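Local coordinates for protein meta cleavage compound hydrolase (Janthinobacterium, PDB 1J1I) that hydrolyses a carbon-carbon bond of the ring-cleavage product formed during carbazole degradation, releasing anthranilate, as a serine hydrolase of the alpha/beta-hydrolase fold, at residues L136-E145 / V236-L247; Y66-L74 / H94-F104. All coordinates share one frame; numbering follows the deposited sequence.

Contact 1: residues L136-E145 / V236-L247; sequences LMGSAGLVVE and VPVETAYKFLDL
Leu-142 and Phe-244 meet through matching first torsions: in each, CG points away from the carbonyl carbon, on the backbone N side (chi1 -84° and -87°), and the two side chains run antiparallel alongside one another. This sets Leu-142 CD1 almost exactly over the middle of the Phe-244 ring, 3.6 Å from its centroid and 2° off the normal, a CH-pi contact. The ring's edge is turned to the loop backbone, with Ser-139 O 3.8 Å from Phe-244 CE1 and Ala-140 O nearby. Around the same leucine, the CG2 methyl of Thr-240 lies 3.8 Å from Leu-142 CB, and the extended chain of Lys-243 runs past both methyls, its CB 3.8 Å from Leu-142 CD1. Leu-142 CD2 goes on to Leu-247 CD1 at 4.2 Å. Farther along the loop, Val-144 lies near Pro-237 and Thr-240, though its exact placement is doubtful. Val-236 puts CG2 3.5 Å from Gly-138 O, while its backbone N is hydrogen-bonded to Asp-233, which with His-261 probably belongs to the catalytic triad. The contact thus joins the loop leaving strand 131-137 to helix 238-247; Ile-218 of helix 215-218 packs on Leu-142, Phe-244 and Leu-247, strand 225-230 pairs with Leu-136, and the far side of helix 238-247 stacks Tyr-242 on Tyr-242 of the second subunit.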
loop_
_atom_site.group_PDB
_atom_site.type_symbol
_atom_site.label_atom_id
_atom_site.label_comp_id
_atom_site.label_asym_id
_atom_site.label_seq_id
_atom_site.Cartn_x
_atom_site.Cartn_y
_atom_site.Cartn_z
ATOM N N LEU A 136 -6.199 -8.385 -5.225
ATOM C CA LEU A 136 -7.212 -9.006 -4.391
ATOM C C LEU A 136 -7.686 -7.939 -3.415
ATOM O O LEU A 136 -6.908 -7.421 -2.616
ATOM C CB LEU A 136 -6.617 -10.198 -3.645
ATOM C CG LEU A 136 -6.031 -11.283 -4.554
ATOM C CD1 LEU A 136 -5.251 -12.275 -3.709
ATOM C CD2 LEU A 136 -7.154 -11.982 -5.331
ATOM N N MET A 137 -8.966 -7.611 -3.494
ATOM C CA MET A 137 -9.534 -6.563 -2.657
ATOM C C MET A 137 -10.635 -7.141 -1.782
ATOM O O MET A 137 -11.718 -7.464 -2.276
ATOM C CB MET A 137 -10.088 -5.466 -3.569
ATOM C CG MET A 137 -10.541 -4.203 -2.870
ATOM S SD MET A 137 -12.100 -3.611 -3.531
ATOM C CE MET A 137 -11.821 -3.696 -5.327
ATOM N N GLY A 138 -10.360 -7.268 -0.485
ATOM C CA GLY A 138 -11.342 -7.832 0.425
ATOM C C GLY A 138 -11.760 -9.167 -0.155
ATOM O O GLY A 138 -12.892 -9.630 0.024
ATOM N N SER A 139 -10.815 -9.788 -0.850
ATOM C CA SER A 139 -11.038 -11.059 -1.522
ATOM C C SER A 139 -11.390 -12.262 -0.668
ATOM O O SER A 139 -10.832 -12.480 0.407
ATOM C CB SER A 139 -9.816 -11.422 -2.368
ATOM O OG SER A 139 -9.999 -12.683 -2.991
ATOM N N ALA A 140 -12.327 -13.051 -1.179
ATOM C CA ALA A 140 -12.737 -14.276 -0.531
ATOM C C ALA A 140 -11.631 -15.282 -0.872
ATOM O O ALA A 140 -10.791 -15.016 -1.738
ATOM C CB ALA A 140 -14.072 -14.739 -1.102
ATOM N N GLY A 141 -11.621 -16.426 -0.194
ATOM C CA GLY A 141 -10.613 -17.434 -0.473
ATOM C C GLY A 141 -10.032 -18.052 0.779
ATOM O O GLY A 141 -9.657 -19.227 0.796
ATOM N N LEU A 142 -9.949 -17.251 1.834
ATOM C CA LEU A 142 -9.424 -17.737 3.095
ATOM C C LEU A 142 -10.531 -17.796 4.131
ATOM O O LEU A 142 -11.338 -16.878 4.250
ATOM C CB LEU A 142 -8.300 -16.828 3.619
ATOM C CG LEU A 142 -6.890 -17.072 3.070
ATOM C CD1 LEU A 142 -5.929 -15.974 3.530
ATOM C CD2 LEU A 142 -6.417 -18.430 3.548
ATOM N N VAL A 143 -10.540 -18.896 4.871
ATOM C CA VAL A 143 -11.506 -19.101 5.921
ATOM C C VAL A 143 -11.116 -18.346 7.173
ATOM O O VAL A 143 -11.939 -18.203 8.082
ATOM C CB VAL A 143 -11.616 -20.595 6.333
ATOM C CG1 VAL A 143 -12.653 -20.762 7.461
ATOM C CG2 VAL A 143 -11.965 -21.477 5.167
ATOM N N VAL A 144 -9.870 -17.874 7.221
ATOM C CA VAL A 144 -9.350 -17.178 8.417
ATOM C C VAL A 144 -10.305 -16.931 9.586
ATOM O O VAL A 144 -11.115 -15.979 9.622
ATOM C CB VAL A 144 -8.702 -15.857 8.077
ATOM C CG1 VAL A 144 -9.741 -14.723 8.041
ATOM C CG2 VAL A 144 -7.619 -15.609 9.135
ATOM N N GLU A 145 -10.109 -17.803 10.561
ATOM C CA GLU A 145 -10.854 -17.937 11.787
ATOM C C GLU A 145 -10.809 -19.448 11.565
ATOM O O GLU A 145 -10.439 -19.788 10.408
ATOM C CB GLU A 145 -12.312 -17.413 11.629
ATOM C CG GLU A 145 -12.682 -16.109 12.385
ATOM C CD GLU A 145 -13.978 -15.451 11.866
ATOM O OE1 GLU A 145 -15.008 -16.146 11.612
ATOM O OE2 GLU A 145 -13.974 -14.205 11.730
ATOM N N VAL A 236 -14.389 -9.790 5.664
ATOM C CA VAL A 236 -13.035 -10.330 5.597
ATOM C C VAL A 236 -12.159 -9.526 6.551
ATOM O O VAL A 236 -11.766 -8.401 6.244
ATOM C CB VAL A 236 -12.449 -10.221 4.172
ATOM C CG1 VAL A 236 -10.983 -10.649 4.172
ATOM C CG2 VAL A 236 -13.252 -11.083 3.216
ATOM N N PRO A 237 -11.840 -10.095 7.725
ATOM C CA PRO A 237 -11.008 -9.424 8.731
ATOM C C PRO A 237 -9.668 -8.980 8.155
ATOM O O PRO A 237 -9.153 -9.600 7.224
ATOM C CB PRO A 237 -10.837 -10.491 9.811
ATOM C CG PRO A 237 -12.079 -11.329 9.666
ATOM C CD PRO A 237 -12.211 -11.448 8.172
ATOM N N VAL A 238 -9.099 -7.916 8.717
ATOM C CA VAL A 238 -7.818 -7.413 8.234
ATOM C C VAL A 238 -6.716 -8.463 8.380
ATOM O O VAL A 238 -5.780 -8.503 7.577
ATOM C CB VAL A 238 -7.404 -6.108 8.973
ATOM C CG1 VAL A 238 -7.159 -6.385 10.444
ATOM C CG2 VAL A 238 -6.167 -5.520 8.326
ATOM N N GLU A 239 -6.829 -9.322 9.392
ATOM C CA GLU A 239 -5.833 -10.370 9.603
ATOM C C GLU A 239 -5.718 -11.258 8.358
ATOM O O GLU A 239 -4.663 -11.836 8.095
ATOM C CB GLU A 239 -6.205 -11.240 10.809
ATOM C CG GLU A 239 -6.180 -10.537 12.161
ATOM C CD GLU A 239 -7.211 -9.428 12.272
ATOM O OE1 GLU A 239 -8.371 -9.649 11.860
ATOM O OE2 GLU A 239 -6.866 -8.342 12.779
ATOM N N THR A 240 -6.809 -11.363 7.602
ATOM C CA THR A 240 -6.838 -12.176 6.380
ATOM C C THR A 240 -5.813 -11.680 5.374
ATOM O O THR A 240 -5.193 -12.471 4.663
ATOM C CB THR A 240 -8.204 -12.117 5.665
ATOM O OG1 THR A 240 -9.254 -12.363 6.604
ATOM C CG2 THR A 240 -8.263 -13.169 4.553
ATOM N N ALA A 241 -5.666 -10.359 5.293
ATOM C CA ALA A 241 -4.709 -9.759 4.373
ATOM C C ALA A 241 -3.304 -10.180 4.785
ATOM O O ALA A 241 -2.471 -10.534 3.945
ATOM C CB ALA A 241 -4.833 -8.234 4.405
ATOM N N TYR A 242 -3.047 -10.147 6.089
ATOM C CA TYR A 242 -1.738 -10.516 6.603
ATOM C C TYR A 242 -1.438 -11.969 6.243
ATOM O O TYR A 242 -0.293 -12.316 5.952
ATOM C CB TYR A 242 -1.687 -10.301 8.124
ATOM C CG TYR A 242 -1.992 -8.869 8.550
ATOM C CD1 TYR A 242 -2.395 -8.580 9.853
ATOM C CD2 TYR A 242 -1.899 -7.811 7.643
ATOM C CE1 TYR A 242 -2.704 -7.271 10.244
ATOM C CE2 TYR A 242 -2.205 -6.498 8.023
ATOM C CZ TYR A 242 -2.608 -6.239 9.325
ATOM O OH TYR A 242 -2.916 -4.948 9.709
ATOM N N LYS A 243 -2.465 -12.817 6.249
ATOM C CA LYS A 243 -2.255 -14.215 5.896
ATOM C C LYS A 243 -1.982 -14.337 4.392
ATOM O O LYS A 243 -1.123 -15.115 3.980
ATOM C CB LYS A 243 -3.460 -15.069 6.296
ATOM C CG LYS A 243 -3.191 -16.564 6.193
ATOM C CD LYS A 243 -4.350 -17.384 6.752
ATOM C CE LYS A 243 -4.006 -18.868 6.797
ATOM N NZ LYS A 243 -5.116 -19.677 7.379
ATOM N N PHE A 244 -2.707 -13.576 3.573
ATOM C CA PHE A 244 -2.481 -13.601 2.124
ATOM C C PHE A 244 -1.042 -13.169 1.849
ATOM O O PHE A 244 -0.358 -13.739 0.997
ATOM C CB PHE A 244 -3.412 -12.630 1.389
ATOM C CG PHE A 244 -4.757 -13.204 1.035
ATOM C CD1 PHE A 244 -5.921 -12.606 1.497
ATOM C CD2 PHE A 244 -4.860 -14.323 0.211
ATOM C CE1 PHE A 244 -7.177 -13.111 1.148
ATOM C CE2 PHE A 244 -6.111 -14.837 -0.145
ATOM C CZ PHE A 244 -7.270 -14.230 0.325
ATOM N N LEU A 245 -0.590 -12.148 2.572
ATOM C CA LEU A 245 0.761 -11.621 2.401
ATOM C C LEU A 245 1.831 -12.645 2.764
ATOM O O LEU A 245 2.922 -12.641 2.201
ATOM C CB LEU A 245 0.930 -10.337 3.231
ATOM C CG LEU A 245 0.136 -9.133 2.698
ATOM C CD1 LEU A 245 0.256 -7.953 3.657
ATOM C CD2 LEU A 245 0.660 -8.742 1.321
ATOM N N ASP A 246 1.506 -13.529 3.699
ATOM C CA ASP A 246 2.426 -14.574 4.125
ATOM C C ASP A 246 2.460 -15.712 3.093
ATOM O O ASP A 246 3.515 -16.278 2.801
ATOM C CB ASP A 246 1.977 -15.118 5.482
ATOM C CG ASP A 246 2.912 -16.171 6.026
ATOM O OD1 ASP A 246 4.090 -15.846 6.288
ATOM O OD2 ASP A 246 2.467 -17.326 6.189
ATOM N N LEU A 247 1.298 -16.022 2.528
ATOM C CA LEU A 247 1.168 -17.107 1.556
ATOM C C LEU A 247 1.618 -16.805 0.131
ATOM O O LEU A 247 2.242 -17.647 -0.515
ATOM C CB LEU A 247 -0.284 -17.582 1.524
ATOM C CG LEU A 247 -0.814 -18.142 2.845
ATOM C CD1 LEU A 247 -2.318 -18.312 2.752
ATOM C CD2 LEU A 247 -0.122 -19.465 3.155
#

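Contact 2: residues Y66-L74 / H94-F104; sequences YRVIAMDML and HLHDFIKAMNF
Met-71 packs its side chain from strand 67-71 against helix 88-101, part of the strand-helix packing of the alpha/beta-hydrolase fold; the axes of the short segments 67-71 and 94-101 come within 11.4 Å. Met-71 CB lies 3.9 Å from Phe-98 CE1. Met-71 CG, anti to the backbone N, stands over the centre of the Phe-98 ring, 3.7 Å from the centroid. Met-71 SD stays over that face as a Met-aromatic contact, 3.4 Å from Phe-98 CG, and also touches Leu-95 CD1. A bend at chi3 (91°) turns Met-71 CE to His-94 CE1, 3.6 Å away. Met-102 CG lies over the opposite face of Phe-98, toward its rim, and Ile-69 CG2 meets the ring's edge in its plane, 3.6 Å from Phe-98 CZ. His-94 also takes Leu-74 CB over one face, while its NE2 is hydrogen-bonded to Thr-28 of strand 26-33. Beyond the helix end, the extended Arg-67 is salt-bridged through NE to Glu-32 and grips Asn-103 end-on with NH1 and NH2, the amide plane turned 79° from the guanidinium. NH1 bonds to Asn-103 O from above the carbonyl plane, and Arg-67 NH2 donates to Asn-103 OD1 at 2.9 Å, nearly straight at 165°.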
loop_
_atom_site.group_PDB
_atom_site.type_symbol
_atom_site.label_atom_id
_atom_site.label_comp_id
_atom_site.label_asym_id
_atom_site.label_seq_id
_atom_site.Cartn_x
_atom_site.Cartn_y
_atom_site.Cartn_z
ATOM N N TYR A 66 -5.141 2.595 -19.031
ATOM C CA TYR A 66 -5.287 1.216 -19.500
ATOM C C TYR A 66 -6.616 0.954 -20.190
ATOM O O TYR A 66 -7.535 1.770 -20.134
ATOM C CB TYR A 66 -5.193 0.231 -18.326
ATOM C CG TYR A 66 -3.903 0.281 -17.556
ATOM C CD1 TYR A 66 -3.722 1.188 -16.512
ATOM C CD2 TYR A 66 -2.840 -0.549 -17.903
ATOM C CE1 TYR A 66 -2.506 1.269 -15.835
ATOM C CE2 TYR A 66 -1.622 -0.477 -17.236
ATOM C CZ TYR A 66 -1.461 0.435 -16.205
ATOM O OH TYR A 66 -0.248 0.522 -15.566
ATOM N N ARG A 67 -6.702 -0.202 -20.846
ATOM C CA ARG A 67 -7.939 -0.624 -21.488
ATOM C C ARG A 67 -8.662 -1.345 -20.353
ATOM O O ARG A 67 -8.273 -2.447 -19.963
ATOM C CB ARG A 67 -7.665 -1.611 -22.628
ATOM C CG ARG A 67 -8.926 -2.059 -23.352
ATOM C CD ARG A 67 -8.647 -3.161 -24.361
ATOM N NE ARG A 67 -9.882 -3.633 -24.978
ATOM C CZ ARG A 67 -9.979 -4.725 -25.729
ATOM N NH1 ARG A 67 -8.910 -5.473 -25.962
ATOM N NH2 ARG A 67 -11.150 -5.064 -26.248
ATOM N N VAL A 68 -9.699 -0.713 -19.813
ATOM C CA VAL A 68 -10.451 -1.281 -18.701
ATOM C C VAL A 68 -11.637 -2.126 -19.159
ATOM O O VAL A 68 -12.471 -1.676 -19.946
ATOM C CB VAL A 68 -10.960 -0.170 -17.768
ATOM C CG1 VAL A 68 -11.685 -0.780 -16.587
ATOM C CG2 VAL A 68 -9.787 0.697 -17.303
ATOM N N ILE A 69 -11.708 -3.347 -18.640
ATOM C CA ILE A 69 -12.770 -4.289 -18.988
ATOM C C ILE A 69 -13.407 -4.826 -17.703
ATOM O O ILE A 69 -12.802 -5.631 -16.994
ATOM C CB ILE A 69 -12.189 -5.476 -19.805
ATOM C CG1 ILE A 69 -11.532 -4.964 -21.097
ATOM C CG2 ILE A 69 -13.277 -6.505 -20.091
ATOM C CD1 ILE A 69 -12.497 -4.443 -22.161
ATOM N N ALA A 70 -14.619 -4.362 -17.403
ATOM C CA ALA A 70 -15.346 -4.792 -16.210
ATOM C C ALA A 70 -16.331 -5.884 -16.627
ATOM O O ALA A 70 -17.336 -5.606 -17.280
ATOM C CB ALA A 70 -16.089 -3.606 -15.590
ATOM N N MET A 71 -16.034 -7.121 -16.233
ATOM C CA MET A 71 -16.836 -8.293 -16.599
ATOM C C MET A 71 -17.822 -8.788 -15.544
ATOM O O MET A 71 -17.473 -8.906 -14.375
ATOM C CB MET A 71 -15.890 -9.449 -16.948
ATOM C CG MET A 71 -16.568 -10.755 -17.376
ATOM S SD MET A 71 -15.509 -12.219 -17.090
ATOM C CE MET A 71 -16.046 -12.677 -15.416
ATOM N N ASP A 72 -19.050 -9.090 -15.968
ATOM C CA ASP A 72 -20.046 -9.644 -15.053
ATOM C C ASP A 72 -19.777 -11.142 -14.971
ATOM O O ASP A 72 -19.672 -11.818 -16.001
ATOM C CB ASP A 72 -21.471 -9.429 -15.579
ATOM C CG ASP A 72 -22.012 -8.048 -15.267
ATOM O OD1 ASP A 72 -21.284 -7.230 -14.655
ATOM O OD2 ASP A 72 -23.176 -7.790 -15.641
ATOM N N MET A 73 -19.650 -11.664 -13.755
ATOM C CA MET A 73 -19.406 -13.088 -13.586
ATOM C C MET A 73 -20.609 -13.929 -13.991
ATOM O O MET A 73 -21.738 -13.443 -14.070
ATOM C CB MET A 73 -19.067 -13.416 -12.129
ATOM C CG MET A 73 -17.704 -12.914 -11.655
ATOM S SD MET A 73 -17.328 -13.527 -10.003
ATOM C CE MET A 73 -18.295 -12.393 -9.006
ATOM N N LEU A 74 -20.340 -15.201 -14.241
ATOM C CA LEU A 74 -21.360 -16.178 -14.594
ATOM C C LEU A 74 -22.489 -16.093 -13.568
ATOM O O LEU A 74 -22.244 -16.185 -12.362
ATOM C CB LEU A 74 -20.739 -17.576 -14.554
ATOM C CG LEU A 74 -21.620 -18.814 -14.730
ATOM C CD1 LEU A 74 -22.168 -18.875 -16.149
ATOM C CD2 LEU A 74 -20.779 -20.052 -14.423
ATOM N N HIS A 94 -15.280 -19.833 -16.441
ATOM C CA HIS A 94 -15.929 -18.759 -17.179
ATOM C C HIS A 94 -14.971 -17.597 -17.416
ATOM O O HIS A 94 -14.868 -17.094 -18.534
ATOM C CB HIS A 94 -17.173 -18.248 -16.441
ATOM C CG HIS A 94 -17.759 -17.012 -17.051
ATOM N ND1 HIS A 94 -17.768 -15.795 -16.405
ATOM C CD2 HIS A 94 -18.325 -16.797 -18.264
ATOM C CE1 HIS A 94 -18.313 -14.884 -17.191
ATOM N NE2 HIS A 94 -18.660 -15.466 -18.326
ATOM N N LEU A 95 -14.279 -17.166 -16.366
ATOM C CA LEU A 95 -13.337 -16.062 -16.493
ATOM C C LEU A 95 -12.246 -16.444 -17.492
ATOM O O LEU A 95 -11.817 -15.623 -18.305
ATOM C CB LEU A 95 -12.733 -15.716 -15.128
ATOM C CG LEU A 95 -11.637 -14.644 -15.089
ATOM C CD1 LEU A 95 -12.138 -13.369 -15.761
ATOM C CD2 LEU A 95 -11.250 -14.360 -13.633
ATOM N N HIS A 96 -11.805 -17.696 -17.433
ATOM C CA HIS A 96 -10.790 -18.190 -18.358
ATOM C C HIS A 96 -11.294 -18.059 -19.795
ATOM O O HIS A 96 -10.584 -17.557 -20.670
ATOM C CB HIS A 96 -10.461 -19.658 -18.042
ATOM C CG HIS A 96 -9.802 -20.395 -19.172
ATOM N ND1 HIS A 96 -10.508 -20.897 -20.243
ATOM C CD2 HIS A 96 -8.504 -20.718 -19.391
ATOM C CE1 HIS A 96 -9.675 -21.504 -21.072
ATOM N NE2 HIS A 96 -8.453 -21.409 -20.579
ATOM N N ASP A 97 -12.527 -18.502 -20.026
ATOM C CA ASP A 97 -13.130 -18.450 -21.352
ATOM C C ASP A 97 -13.341 -17.010 -21.827
ATOM O O ASP A 97 -13.141 -16.704 -23.004
ATOM C CB ASP A 97 -14.464 -19.222 -21.366
ATOM C CG ASP A 97 -14.287 -20.719 -21.094
ATOM O OD1 ASP A 97 -13.148 -21.219 -21.160
ATOM O OD2 ASP A 97 -15.292 -21.407 -20.824
ATOM N N PHE A 98 -13.732 -16.122 -20.916
ATOM C CA PHE A 98 -13.936 -14.722 -21.272
ATOM C C PHE A 98 -12.617 -14.116 -21.740
ATOM O O PHE A 98 -12.561 -13.452 -22.771
ATOM C CB PHE A 98 -14.469 -13.930 -20.076
ATOM C CG PHE A 98 -14.580 -12.448 -20.327
ATOM C CD1 PHE A 98 -13.624 -11.573 -19.824
ATOM C CD2 PHE A 98 -15.642 -11.930 -21.068
ATOM C CE1 PHE A 98 -13.717 -10.195 -20.048
ATOM C CE2 PHE A 98 -15.749 -10.555 -21.303
ATOM C CZ PHE A 98 -14.781 -9.682 -20.788
ATOM N N ILE A 99 -11.557 -14.348 -20.975
ATOM C CA ILE A 99 -10.247 -13.825 -21.340
ATOM C C ILE A 99 -9.850 -14.305 -22.737
ATOM O O ILE A 99 -9.454 -13.505 -23.584
ATOM C CB ILE A 99 -9.183 -14.245 -20.300
ATOM C CG1 ILE A 99 -9.441 -13.496 -18.985
ATOM C CG2 ILE A 99 -7.787 -13.928 -20.807
ATOM C CD1 ILE A 99 -8.598 -13.969 -17.827
ATOM N N LYS A 100 -9.977 -15.607 -22.979
ATOM C CA LYS A 100 -9.634 -16.180 -24.280
ATOM C C LYS A 100 -10.508 -15.604 -25.399
ATOM O O LYS A 100 -10.017 -15.305 -26.485
ATOM C CB LYS A 100 -9.800 -17.702 -24.246
ATOM C CG LYS A 100 -8.965 -18.402 -23.187
ATOM C CD LYS A 100 -7.481 -18.178 -23.404
ATOM C CE LYS A 100 -6.994 -18.852 -24.675
ATOM N NZ LYS A 100 -7.236 -20.319 -24.644
ATOM N N ALA A 101 -11.803 -15.458 -25.127
ATOM C CA ALA A 101 -12.746 -14.931 -26.109
ATOM C C ALA A 101 -12.491 -13.463 -26.448
ATOM O O ALA A 101 -12.838 -13.001 -27.541
ATOM C CB ALA A 101 -14.177 -15.110 -25.604
ATOM N N MET A 102 -11.907 -12.724 -25.510
ATOM C CA MET A 102 -11.609 -11.317 -25.749
ATOM C C MET A 102 -10.409 -11.179 -26.684
ATOM O O MET A 102 -9.649 -12.124 -26.886
ATOM C CB MET A 102 -11.341 -10.590 -24.427
ATOM C CG MET A 102 -12.604 -10.293 -23.622
ATOM S SD MET A 102 -13.796 -9.273 -24.538
ATOM C CE MET A 102 -13.025 -7.665 -24.404
ATOM N N ASN A 103 -10.252 -9.999 -27.269
ATOM C CA ASN A 103 -9.152 -9.763 -28.191
ATOM C C ASN A 103 -7.937 -9.166 -27.490
ATOM O O ASN A 103 -7.679 -7.963 -27.582
ATOM C CB ASN A 103 -9.621 -8.861 -29.346
ATOM C CG ASN A 103 -10.189 -7.530 -28.871
ATOM O OD1 ASN A 103 -10.891 -7.460 -27.857
ATOM N ND2 ASN A 103 -9.906 -6.466 -29.622
ATOM N N PHE A 104 -7.198 -10.021 -26.786
ATOM C CA PHE A 104 -6.003 -9.594 -26.066
ATOM C C PHE A 104 -4.746 -10.099 -26.757
ATOM O O PHE A 104 -4.642 -11.278 -27.087
ATOM C CB PHE A 104 -6.040 -10.121 -24.633
ATOM C CG PHE A 104 -7.203 -9.614 -23.835
ATOM C CD1 PHE A 104 -7.836 -10.440 -22.912
ATOM C CD2 PHE A 104 -7.652 -8.305 -23.983
ATOM C CE1 PHE A 104 -8.899 -9.970 -22.146
ATOM C CE2 PHE A 104 -8.712 -7.825 -23.221
ATOM C CZ PHE A 104 -9.338 -8.662 -22.299
#

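Both contacts reach the same central sheet, on opposite sides of the chain's centre, their own centres about 25 Å apart. Contact 2 is the more buried: it sets a strand against a helix, its middle filled by sulfur, aromatic rings and aliphatic groups; the hydrogen bonds between its segments lie where Arg-67 meets exposed Asn-103. Contact 1 is only partly buried and joins a loop to a helix almost wholly by apolar packing. Its helix also reaches the second subunit, whereas no other chain of the assembly touches contact 2. Contact 1 borders Asp-233 and His-261 of the probable active site; segment 66-74 approaches it through Met-73, which turns from the helix, about 7 Å from Ser-114 between side chains.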